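Local coordinates for protein fructose-2,6-bisphosphatase TIGAR B (Danio rerio, PDB 3E9D) that probably hydrolyses fructose 2,6-bisphosphate to fructose 6-phosphate and phosphate through a phosphohistidine intermediate, and so acts as a brake on glycolysis, at residues R115-T118 with P119-G122; A185-R188 with I189-H193; A204-M208 with N209-S213. All blocks are in the same frame, centred on the assembly; numbering follows the deposited sequence.

Contact 1 (R115-T118 with P119-G122); sequences RDYT and PPGG
Y117 lays its ring beside the backbone of P119, two residues further on, and shows how an aromatic side chain can pack on a proline-rich loop without any polar bond between them. From CB the ring is carried forward along the chain, because CG stands anti to the backbone N (chi1 -176°). Further out, CD2 and CE2 come up to P119, whose N lies over one face of the ring. CE2 is 3.7 Å from P119 CA. The same carbon makes the side-chain contact with the proline ring, 3.9 Å from P119 CB. CZ keeps the same company, and the phenol OH ends 3.6 Å from P120 CD, so that both prolines share the outer end of the tyrosine. The ring also touches M106, A107 and A110 of helix 100-110, while P119 rests on L103 of the same helix.

T118 turns its methyl onward into the following turn, with CG2 3.5 Å from G122 C. Its OG1 makes a weak hydrogen bond to R90. Beyond it, G122 N donates to P119 O at 2.9 Å and closes the turn. G121 has a positive phi (77°), which favours glycine.

The result is a type II beta turn, P119 to G122, with proline and glycine at its two central positions. It lies in the surface loop between helices 100-110 and 125-146 of the histidine phosphatase fold, and G122 lies about 10 Å from the side chain of E89, the inferred proton donor/acceptor.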
ATOM      1  N   ARG A 115     -13.308   7.232 -15.367  1.00 52.05           N
ATOM      2  CA  ARG A 115     -11.882   6.936 -15.347  1.00 50.52           C
ATOM      3  C   ARG A 115     -11.053   8.106 -15.887  1.00 48.63           C
ATOM      4  O   ARG A 115      -9.964   8.377 -15.395  1.00 48.78           O
ATOM      5  CB  ARG A 115     -11.617   5.657 -16.147  1.00 51.25           C
ATOM      6  CG  ARG A 115     -10.472   4.810 -15.626  1.00 53.46           C
ATOM      7  CD  ARG A 115     -10.333   3.537 -16.441  1.00 57.74           C
ATOM      8  NE  ARG A 115      -8.942   3.296 -16.831  1.00 61.16           N
ATOM      9  CZ  ARG A 115      -8.365   3.796 -17.926  1.00 63.07           C
ATOM     10  NH1 ARG A 115      -9.056   4.576 -18.757  1.00 62.88           N
ATOM     11  NH2 ARG A 115      -7.088   3.517 -18.192  1.00 63.64           N
ATOM     12  N   ASP A 116     -11.575   8.799 -16.896  1.00 46.03           N
ATOM     13  CA  ASP A 116     -10.900   9.964 -17.470  1.00 43.53           C
ATOM     14  C   ASP A 116     -11.051  11.228 -16.610  1.00 40.83           C
ATOM     15  O   ASP A 116     -10.325  12.203 -16.799  1.00 40.70           O
ATOM     16  CB  ASP A 116     -11.476  10.289 -18.856  1.00 44.21           C
ATOM     17  CG  ASP A 116     -11.120   9.254 -19.924  1.00 46.64           C
ATOM     18  OD1 ASP A 116     -10.190   8.429 -19.720  1.00 48.81           O
ATOM     19  OD2 ASP A 116     -11.780   9.290 -20.996  1.00 48.71           O
ATOM     20  N   TYR A 117     -12.015  11.225 -15.696  1.00 37.15           N
ATOM     21  CA  TYR A 117     -12.436  12.458 -15.055  1.00 33.71           C
ATOM     22  C   TYR A 117     -11.674  12.793 -13.766  1.00 31.08           C
ATOM     23  O   TYR A 117     -11.474  11.945 -12.908  1.00 30.58           O
ATOM     24  CB  TYR A 117     -13.943  12.425 -14.796  1.00 33.72           C
ATOM     25  CG  TYR A 117     -14.478  13.709 -14.207  1.00 33.32           C
ATOM     26  CD1 TYR A 117     -14.574  14.867 -14.982  1.00 33.11           C
ATOM     27  CD2 TYR A 117     -14.879  13.768 -12.873  1.00 32.93           C
ATOM     28  CE1 TYR A 117     -15.060  16.055 -14.439  1.00 32.16           C
ATOM     29  CE2 TYR A 117     -15.365  14.946 -12.323  1.00 33.12           C
ATOM     30  CZ  TYR A 117     -15.454  16.084 -13.115  1.00 33.00           C
ATOM     31  OH  TYR A 117     -15.941  17.249 -12.575  1.00 33.47           O
ATOM     32  N   THR A 118     -11.256  14.048 -13.651  1.00 28.26           N
ATOM     33  CA  THR A 118     -10.716  14.580 -12.405  1.00 25.50           C
ATOM     34  C   THR A 118     -11.540  15.812 -12.034  1.00 24.30           C
ATOM     35  O   THR A 118     -11.652  16.742 -12.828  1.00 23.82           O
ATOM     36  CB  THR A 118      -9.219  14.935 -12.544  1.00 25.23           C
ATOM     37  OG1 THR A 118      -8.482  13.734 -12.772  1.00 24.08           O
ATOM     38  CG2 THR A 118      -8.672  15.637 -11.265  1.00 24.99           C
ATOM     39  N   PRO A 119     -12.133  15.812 -10.831  1.00 22.92           N
ATOM     40  CA  PRO A 119     -12.952  16.964 -10.454  1.00 22.19           C
ATOM     41  C   PRO A 119     -12.090  18.221 -10.206  1.00 20.82           C
ATOM     42  O   PRO A 119     -10.890  18.101  -9.962  1.00 20.43           O
ATOM     43  CB  PRO A 119     -13.672  16.486  -9.182  1.00 21.62           C
ATOM     44  CG  PRO A 119     -12.787  15.425  -8.619  1.00 23.21           C
ATOM     45  CD  PRO A 119     -12.107  14.768  -9.790  1.00 22.66           C
ATOM     46  N   PRO A 120     -12.690  19.414 -10.293  1.00 20.00           N
ATOM     47  CA  PRO A 120     -11.888  20.620  -9.979  1.00 19.55           C
ATOM     48  C   PRO A 120     -11.283  20.537  -8.565  1.00 18.85           C
ATOM     49  O   PRO A 120     -11.945  20.085  -7.630  1.00 17.72           O
ATOM     50  CB  PRO A 120     -12.911  21.761 -10.092  1.00 19.62           C
ATOM     51  CG  PRO A 120     -13.939  21.215 -11.108  1.00 20.30           C
ATOM     52  CD  PRO A 120     -14.068  19.751 -10.712  1.00 19.99           C
ATOM     53  N   GLY A 121     -10.025  20.955  -8.441  1.00 18.79           N
ATOM     54  CA  GLY A 121      -9.241  20.801  -7.226  1.00 19.04           C
ATOM     55  C   GLY A 121      -8.691  19.408  -6.969  1.00 19.50           C
ATOM     56  O   GLY A 121      -7.994  19.210  -5.988  1.00 20.14           O
ATOM     57  N   GLY A 122      -9.008  18.436  -7.820  1.00 19.50           N
ATOM     58  CA  GLY A 122      -8.637  17.050  -7.550  1.00 19.64           C
ATOM     59  C   GLY A 122      -7.307  16.716  -8.203  1.00 19.93           C
ATOM     60  O   GLY A 122      -6.750  17.534  -8.923  1.00 19.22           O
TER

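Contact 2 (A185-R188 with I189-H193); sequences AFIR and ISVRH
S190 and F186 are joined by two hydrogen bonds on one turn of helix 184-197, a worked case of a helical serine returning its hydroxyl to the carbonyl four residues back. F186 O accepts S190 OG at 2.7 Å and S190 N at 2.9 Å. The two donors arrive from opposite faces of the carbonyl plane, with OG well above it, 41° out. The serine torsion sets this up: OG lies beside its own backbone N and anti to the carbonyl carbon (chi1 -61°), pointing back down the helix. The buried hydroxyl thus finds an acceptor within its own helix.

Around this doubly used carbonyl run the regular i to i+4 bonds, I189 N to A185 O, V191 N to I187 O and R192 N to R188 O, the last being the longest at 3.2 Å. At the start of the segment, the backbone N atoms of A185 and F186 donate to the carboxylate of E89, the inferred proton donor/acceptor. This end of the helix therefore holds that carboxylate in place.

Packing follows the same spacing. I187 CG2 meets V191 CG2 at 4.1 Å; I187 also packs on strands 2-10 and 177-182. I189 folds CG1 and CD1 beside A185 O. On the exposed side, R188 extends its chain to give NE to F212 O, whereas R192 bends at chi3 and forms a salt bridge with E196 through NH1. The F186 ring, which also touches V128 and R131 of helix 125-146, receives S190 OG over one face, 3.3 Å above its plane and closest to CE2.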
ATOM      1  N   ALA A 185      -7.656   4.417  -3.188  1.00 18.97           N
ATOM      2  CA  ALA A 185      -7.378   4.883  -4.541  1.00 19.00           C
ATOM      3  C   ALA A 185      -5.875   4.924  -4.791  1.00 18.72           C
ATOM      4  O   ALA A 185      -5.401   4.433  -5.817  1.00 18.17           O
ATOM      5  CB  ALA A 185      -8.034   6.228  -4.822  1.00 18.79           C
ATOM      6  N   PHE A 186      -5.124   5.474  -3.832  1.00 18.52           N
ATOM      7  CA  PHE A 186      -3.654   5.480  -3.938  1.00 17.62           C
ATOM      8  C   PHE A 186      -3.044   4.078  -4.124  1.00 17.15           C
ATOM      9  O   PHE A 186      -2.180   3.871  -4.998  1.00 16.52           O
ATOM     10  CB  PHE A 186      -3.036   6.128  -2.701  1.00 17.79           C
ATOM     11  CG  PHE A 186      -1.544   6.237  -2.769  1.00 19.11           C
ATOM     12  CD1 PHE A 186      -0.946   7.349  -3.360  1.00 18.27           C
ATOM     13  CD2 PHE A 186      -0.728   5.228  -2.231  1.00 18.52           C
ATOM     14  CE1 PHE A 186       0.458   7.464  -3.415  1.00 20.14           C
ATOM     15  CE2 PHE A 186       0.661   5.331  -2.296  1.00 19.11           C
ATOM     16  CZ  PHE A 186       1.255   6.455  -2.884  1.00 19.89           C
ATOM     17  N   ILE A 187      -3.478   3.125  -3.297  1.00 16.62           N
ATOM     18  CA  ILE A 187      -2.966   1.767  -3.362  1.00 16.55           C
ATOM     19  C   ILE A 187      -3.316   1.114  -4.697  1.00 16.88           C
ATOM     20  O   ILE A 187      -2.486   0.423  -5.280  1.00 17.16           O
ATOM     21  CB  ILE A 187      -3.459   0.880  -2.141  1.00 16.43           C
ATOM     22  CG1 ILE A 187      -2.750   1.310  -0.838  1.00 15.85           C
ATOM     23  CG2 ILE A 187      -3.232  -0.597  -2.408  1.00 16.65           C
ATOM     24  CD1 ILE A 187      -3.494   0.869   0.467  1.00 13.41           C
ATOM     25  N   ARG A 188      -4.541   1.337  -5.175  1.00 16.78           N
ATOM     26  CA  ARG A 188      -4.962   0.756  -6.441  1.00 16.97           C
ATOM     27  C   ARG A 188      -4.083   1.251  -7.571  1.00 16.46           C
ATOM     28  O   ARG A 188      -3.605   0.458  -8.387  1.00 15.74           O
ATOM     29  CB  ARG A 188      -6.425   1.083  -6.752  1.00 17.00           C
ATOM     30  CG  ARG A 188      -7.018   0.109  -7.771  1.00 18.07           C
ATOM     31  CD  ARG A 188      -8.535   0.292  -7.866  1.00 20.73           C
ATOM     32  NE  ARG A 188      -9.127  -0.733  -8.726  1.00 22.22           N
ATOM     33  CZ  ARG A 188     -10.391  -0.718  -9.148  1.00 23.82           C
ATOM     34  NH1 ARG A 188     -11.191   0.281  -8.794  1.00 22.49           N
ATOM     35  NH2 ARG A 188     -10.848  -1.697  -9.931  1.00 23.37           N
ATOM     36  N   ILE A 189      -3.872   2.567  -7.603  1.00 16.10           N
ATOM     37  CA  ILE A 189      -3.016   3.174  -8.610  1.00 16.16           C
ATOM     38  C   ILE A 189      -1.579   2.641  -8.497  1.00 16.51           C
ATOM     39  O   ILE A 189      -0.939   2.339  -9.514  1.00 16.34           O
ATOM     40  CB  ILE A 189      -3.109   4.727  -8.562  1.00 16.30           C
ATOM     41  CG1 ILE A 189      -4.509   5.156  -9.048  1.00 17.43           C
ATOM     42  CG2 ILE A 189      -1.999   5.382  -9.436  1.00 15.70           C
ATOM     43  CD1 ILE A 189      -4.954   6.584  -8.595  1.00 20.02           C
ATOM     44  N   SER A 190      -1.089   2.511  -7.261  1.00 16.31           N
ATOM     45  CA  SER A 190       0.280   2.033  -6.991  1.00 16.71           C
ATOM     46  C   SER A 190       0.490   0.580  -7.406  1.00 16.39           C
ATOM     47  O   SER A 190       1.508   0.253  -8.030  1.00 16.74           O
ATOM     48  CB  SER A 190       0.613   2.191  -5.507  1.00 16.73           C
ATOM     49  OG  SER A 190       0.541   3.572  -5.133  1.00 18.39           O
ATOM     50  N   VAL A 191      -0.470  -0.284  -7.066  1.00 16.51           N
ATOM     51  CA  VAL A 191      -0.422  -1.679  -7.487  1.00 16.76           C
ATOM     52  C   VAL A 191      -0.331  -1.783  -9.011  1.00 17.08           C
ATOM     53  O   VAL A 191       0.490  -2.558  -9.536  1.00 17.11           O
ATOM     54  CB  VAL A 191      -1.635  -2.498  -6.931  1.00 17.45           C
ATOM     55  CG1 VAL A 191      -1.756  -3.834  -7.618  1.00 16.47           C
ATOM     56  CG2 VAL A 191      -1.485  -2.708  -5.410  1.00 16.47           C
ATOM     57  N   ARG A 192      -1.157  -1.011  -9.723  1.00 16.64           N
ATOM     58  CA  ARG A 192      -1.125  -1.064 -11.189  1.00 17.34           C
ATOM     59  C   ARG A 192       0.237  -0.582 -11.738  1.00 16.97           C
ATOM     60  O   ARG A 192       0.740  -1.135 -12.718  1.00 16.42           O
ATOM     61  CB  ARG A 192      -2.273  -0.254 -11.834  1.00 17.08           C
ATOM     62  CG  ARG A 192      -2.305  -0.435 -13.384  1.00 19.19           C
ATOM     63  CD  ARG A 192      -3.514   0.232 -14.059  1.00 20.37           C
ATOM     64  NE  ARG A 192      -4.761  -0.509 -13.871  1.00 21.63           N
ATOM     65  CZ  ARG A 192      -5.185  -1.511 -14.645  1.00 22.19           C
ATOM     66  NH1 ARG A 192      -4.451  -1.950 -15.669  1.00 21.63           N
ATOM     67  NH2 ARG A 192      -6.351  -2.096 -14.378  1.00 20.63           N
ATOM     68  N   HIS A 193       0.818   0.443 -11.109  1.00 16.58           N
ATOM     69  CA  HIS A 193       2.159   0.897 -11.492  1.00 16.93           C
ATOM     70  C   HIS A 193       3.201  -0.238 -11.354  1.00 16.84           C
ATOM     71  O   HIS A 193       3.949  -0.526 -12.282  1.00 16.92           O
ATOM     72  CB  HIS A 193       2.615   2.110 -10.678  1.00 16.46           C
ATOM     73  CG  HIS A 193       4.038   2.495 -10.959  1.00 18.39           C
ATOM     74  ND1 HIS A 193       4.447   2.969 -12.192  1.00 18.99           N
ATOM     75  CD2 HIS A 193       5.151   2.447 -10.187  1.00 18.46           C
ATOM     76  CE1 HIS A 193       5.751   3.199 -12.160  1.00 18.56           C
ATOM     77  NE2 HIS A 193       6.197   2.905 -10.952  1.00 18.65           N
TER

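Contact 3 (A204-M208 with N209-S213); sequences AGLKM and NQVFS
V211 N and F212 N reach back to K207 O and M208 O, the two i to i+4 hydrogen bonds of the short helix 208-211, for which K207 is the N-cap residue. The first spans 3.0 Å and is nearly straight at 167°, with the donor in the carbonyl plane; the second is more bent, at 152°. At the far end, Q210 O takes both S213 N and S213 OG, the hydroxyl at 2.7 Å, where the chain leaves the helix. The lysine chain of K207, bent at chi2 and chi4, curls back so that NZ makes a weak hydrogen bond to G205 O.

Apolar contacts gather on V211. L206, whose CG stands anti to its backbone N (chi1 -177°), brings that carbon to 3.7 Å from V211 CG2, the two side chains crossing at about a right angle. M208 SD approaches the same methyl more loosely, and L202 and V195 also touch V211, joining this surface helix to the preceding loop and to helix 184-197.

Round the F212 ring, V211 CG1 lies over one face, offset toward the rim, and M208 CB is 4.3 Å from F212 CE2. M208 O lies obliquely to the ring, 3.2 Å from F212 CD2.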
ATOM      1  N   ALA A 204       1.436 -18.279  -9.631  1.00 19.29           N
ATOM      2  CA  ALA A 204       0.434 -19.167 -10.207  1.00 20.24           C
ATOM      3  C   ALA A 204      -0.931 -18.963  -9.575  1.00 21.04           C
ATOM      4  O   ALA A 204      -1.046 -18.838  -8.358  1.00 21.06           O
ATOM      5  CB  ALA A 204       0.863 -20.642 -10.058  1.00 19.76           C
ATOM      6  N   GLY A 205      -1.956 -18.902 -10.416  1.00 21.81           N
ATOM      7  CA  GLY A 205      -3.336 -18.881  -9.960  1.00 23.32           C
ATOM      8  C   GLY A 205      -3.915 -17.538  -9.578  1.00 24.58           C
ATOM      9  O   GLY A 205      -5.057 -17.468  -9.175  1.00 25.62           O
ATOM     10  N   LEU A 206      -3.131 -16.472  -9.665  1.00 25.25           N
ATOM     11  CA  LEU A 206      -3.601 -15.145  -9.275  1.00 25.39           C
ATOM     12  C   LEU A 206      -4.277 -14.453 -10.462  1.00 25.53           C
ATOM     13  O   LEU A 206      -3.619 -14.154 -11.455  1.00 26.26           O
ATOM     14  CB  LEU A 206      -2.435 -14.313  -8.746  1.00 25.21           C
ATOM     15  CG  LEU A 206      -2.710 -12.903  -8.203  1.00 26.95           C
ATOM     16  CD1 LEU A 206      -3.856 -12.898  -7.168  1.00 26.47           C
ATOM     17  CD2 LEU A 206      -1.444 -12.298  -7.626  1.00 25.72           C
ATOM     18  N   LYS A 207      -5.588 -14.235 -10.368  1.00 24.66           N
ATOM     19  CA  LYS A 207      -6.356 -13.631 -11.467  1.00 24.47           C
ATOM     20  C   LYS A 207      -6.081 -12.141 -11.580  1.00 23.49           C
ATOM     21  O   LYS A 207      -6.016 -11.447 -10.565  1.00 23.02           O
ATOM     22  CB  LYS A 207      -7.863 -13.865 -11.267  1.00 24.75           C
ATOM     23  CG  LYS A 207      -8.282 -15.356 -11.174  1.00 26.77           C
ATOM     24  CD  LYS A 207      -7.918 -16.136 -12.427  1.00 31.11           C
ATOM     25  CE  LYS A 207      -8.328 -17.620 -12.327  1.00 34.61           C
ATOM     26  NZ  LYS A 207      -7.475 -18.345 -11.324  1.00 36.94           N
ATOM     27  N   MET A 208      -5.913 -11.645 -12.805  1.00 23.03           N
ATOM     28  CA  MET A 208      -5.706 -10.210 -13.024  1.00 22.77           C
ATOM     29  C   MET A 208      -6.853  -9.358 -12.492  1.00 22.87           C
ATOM     30  O   MET A 208      -6.630  -8.222 -12.095  1.00 21.92           O
ATOM     31  CB  MET A 208      -5.483  -9.897 -14.501  1.00 23.42           C
ATOM     32  CG  MET A 208      -4.268 -10.602 -15.083  1.00 24.72           C
ATOM     33  SD  MET A 208      -2.768 -10.332 -14.110  1.00 30.37           S
ATOM     34  CE  MET A 208      -1.663 -11.448 -14.962  1.00 29.72           C
ATOM     35  N   ASN A 209      -8.078  -9.897 -12.498  1.00 22.31           N
ATOM     36  CA  ASN A 209      -9.217  -9.146 -11.979  1.00 22.83           C
ATOM     37  C   ASN A 209      -9.031  -8.896 -10.494  1.00 21.80           C
ATOM     38  O   ASN A 209      -9.367  -7.822 -10.010  1.00 21.69           O
ATOM     39  CB  ASN A 209     -10.543  -9.856 -12.231  1.00 23.31           C
ATOM     40  CG  ASN A 209     -11.005  -9.726 -13.669  1.00 27.56           C
ATOM     41  OD1 ASN A 209     -10.454  -8.924 -14.440  1.00 32.12           O
ATOM     42  ND2 ASN A 209     -12.037 -10.491 -14.039  1.00 27.78           N
ATOM     43  N   GLN A 210      -8.490  -9.888  -9.795  1.00 21.02           N
ATOM     44  CA  GLN A 210      -8.141  -9.728  -8.390  1.00 21.38           C
ATOM     45  C   GLN A 210      -7.000  -8.729  -8.216  1.00 20.60           C
ATOM     46  O   GLN A 210      -7.086  -7.827  -7.374  1.00 20.95           O
ATOM     47  CB  GLN A 210      -7.799 -11.077  -7.736  1.00 21.12           C
ATOM     48  CG  GLN A 210      -7.342 -10.984  -6.271  1.00 22.66           C
ATOM     49  CD  GLN A 210      -8.437 -10.467  -5.353  1.00 25.54           C
ATOM     50  OE1 GLN A 210      -9.613 -10.499  -5.709  1.00 24.32           O
ATOM     51  NE2 GLN A 210      -8.054  -9.965  -4.175  1.00 23.34           N
ATOM     52  N   VAL A 211      -5.927  -8.903  -8.988  1.00 19.56           N
ATOM     53  CA  VAL A 211      -4.760  -7.997  -8.913  1.00 18.97           C
ATOM     54  C   VAL A 211      -5.191  -6.531  -8.982  1.00 18.50           C
ATOM     55  O   VAL A 211      -4.703  -5.701  -8.222  1.00 19.20           O
ATOM     56  CB  VAL A 211      -3.740  -8.282 -10.048  1.00 18.78           C
ATOM     57  CG1 VAL A 211      -2.610  -7.273 -10.011  1.00 18.67           C
ATOM     58  CG2 VAL A 211      -3.197  -9.697  -9.918  1.00 18.34           C
ATOM     59  N   PHE A 212      -6.102  -6.222  -9.897  1.00 18.51           N
ATOM     60  CA  PHE A 212      -6.488  -4.844 -10.154  1.00 19.50           C
ATOM     61  C   PHE A 212      -7.780  -4.387  -9.433  1.00 19.81           C
ATOM     62  O   PHE A 212      -8.293  -3.302  -9.713  1.00 19.45           O
ATOM     63  CB  PHE A 212      -6.608  -4.613 -11.670  1.00 19.91           C
ATOM     64  CG  PHE A 212      -5.307  -4.806 -12.421  1.00 21.06           C
ATOM     65  CD1 PHE A 212      -4.158  -4.096 -12.053  1.00 20.41           C
ATOM     66  CD2 PHE A 212      -5.231  -5.689 -13.493  1.00 20.98           C
ATOM     67  CE1 PHE A 212      -2.939  -4.259 -12.746  1.00 20.69           C
ATOM     68  CE2 PHE A 212      -4.011  -5.873 -14.188  1.00 22.19           C
ATOM     69  CZ  PHE A 212      -2.873  -5.148 -13.825  1.00 20.63           C
ATOM     70  N   SER A 213      -8.278  -5.197  -8.497  1.00 19.55           N
ATOM     71  CA  SER A 213      -9.521  -4.884  -7.769  1.00 20.10           C
ATOM     72  C   SER A 213      -9.341  -3.751  -6.738  1.00 20.17           C
ATOM     73  O   SER A 213      -8.205  -3.432  -6.355  1.00 19.91           O
ATOM     74  CB  SER A 213     -10.072  -6.160  -7.099  1.00 20.14           C
ATOM     75  OG  SER A 213      -9.174  -6.620  -6.107  1.00 21.15           O
TER

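The three contacts show one short-range principle, residues two to five apart meeting along the chain, in settings of different depth. Contact 2 is the most buried, in a helix near the centre of the chain, whereas contacts 1 and 3 are surface contacts. Contact 1 relies on proline and aromatic packing with a type II beta turn; contact 2 on regular helical bonds with a serine added; contact 3 on a single short helical turn packed by leucine, valine, methionine and phenylalanine side chains. Contacts 2 and 3 touch directly, and R192 forms a cation-pi pair with the F212 ring. Contact 1 stands apart, about 6 Å from contact 2 between nearest atoms.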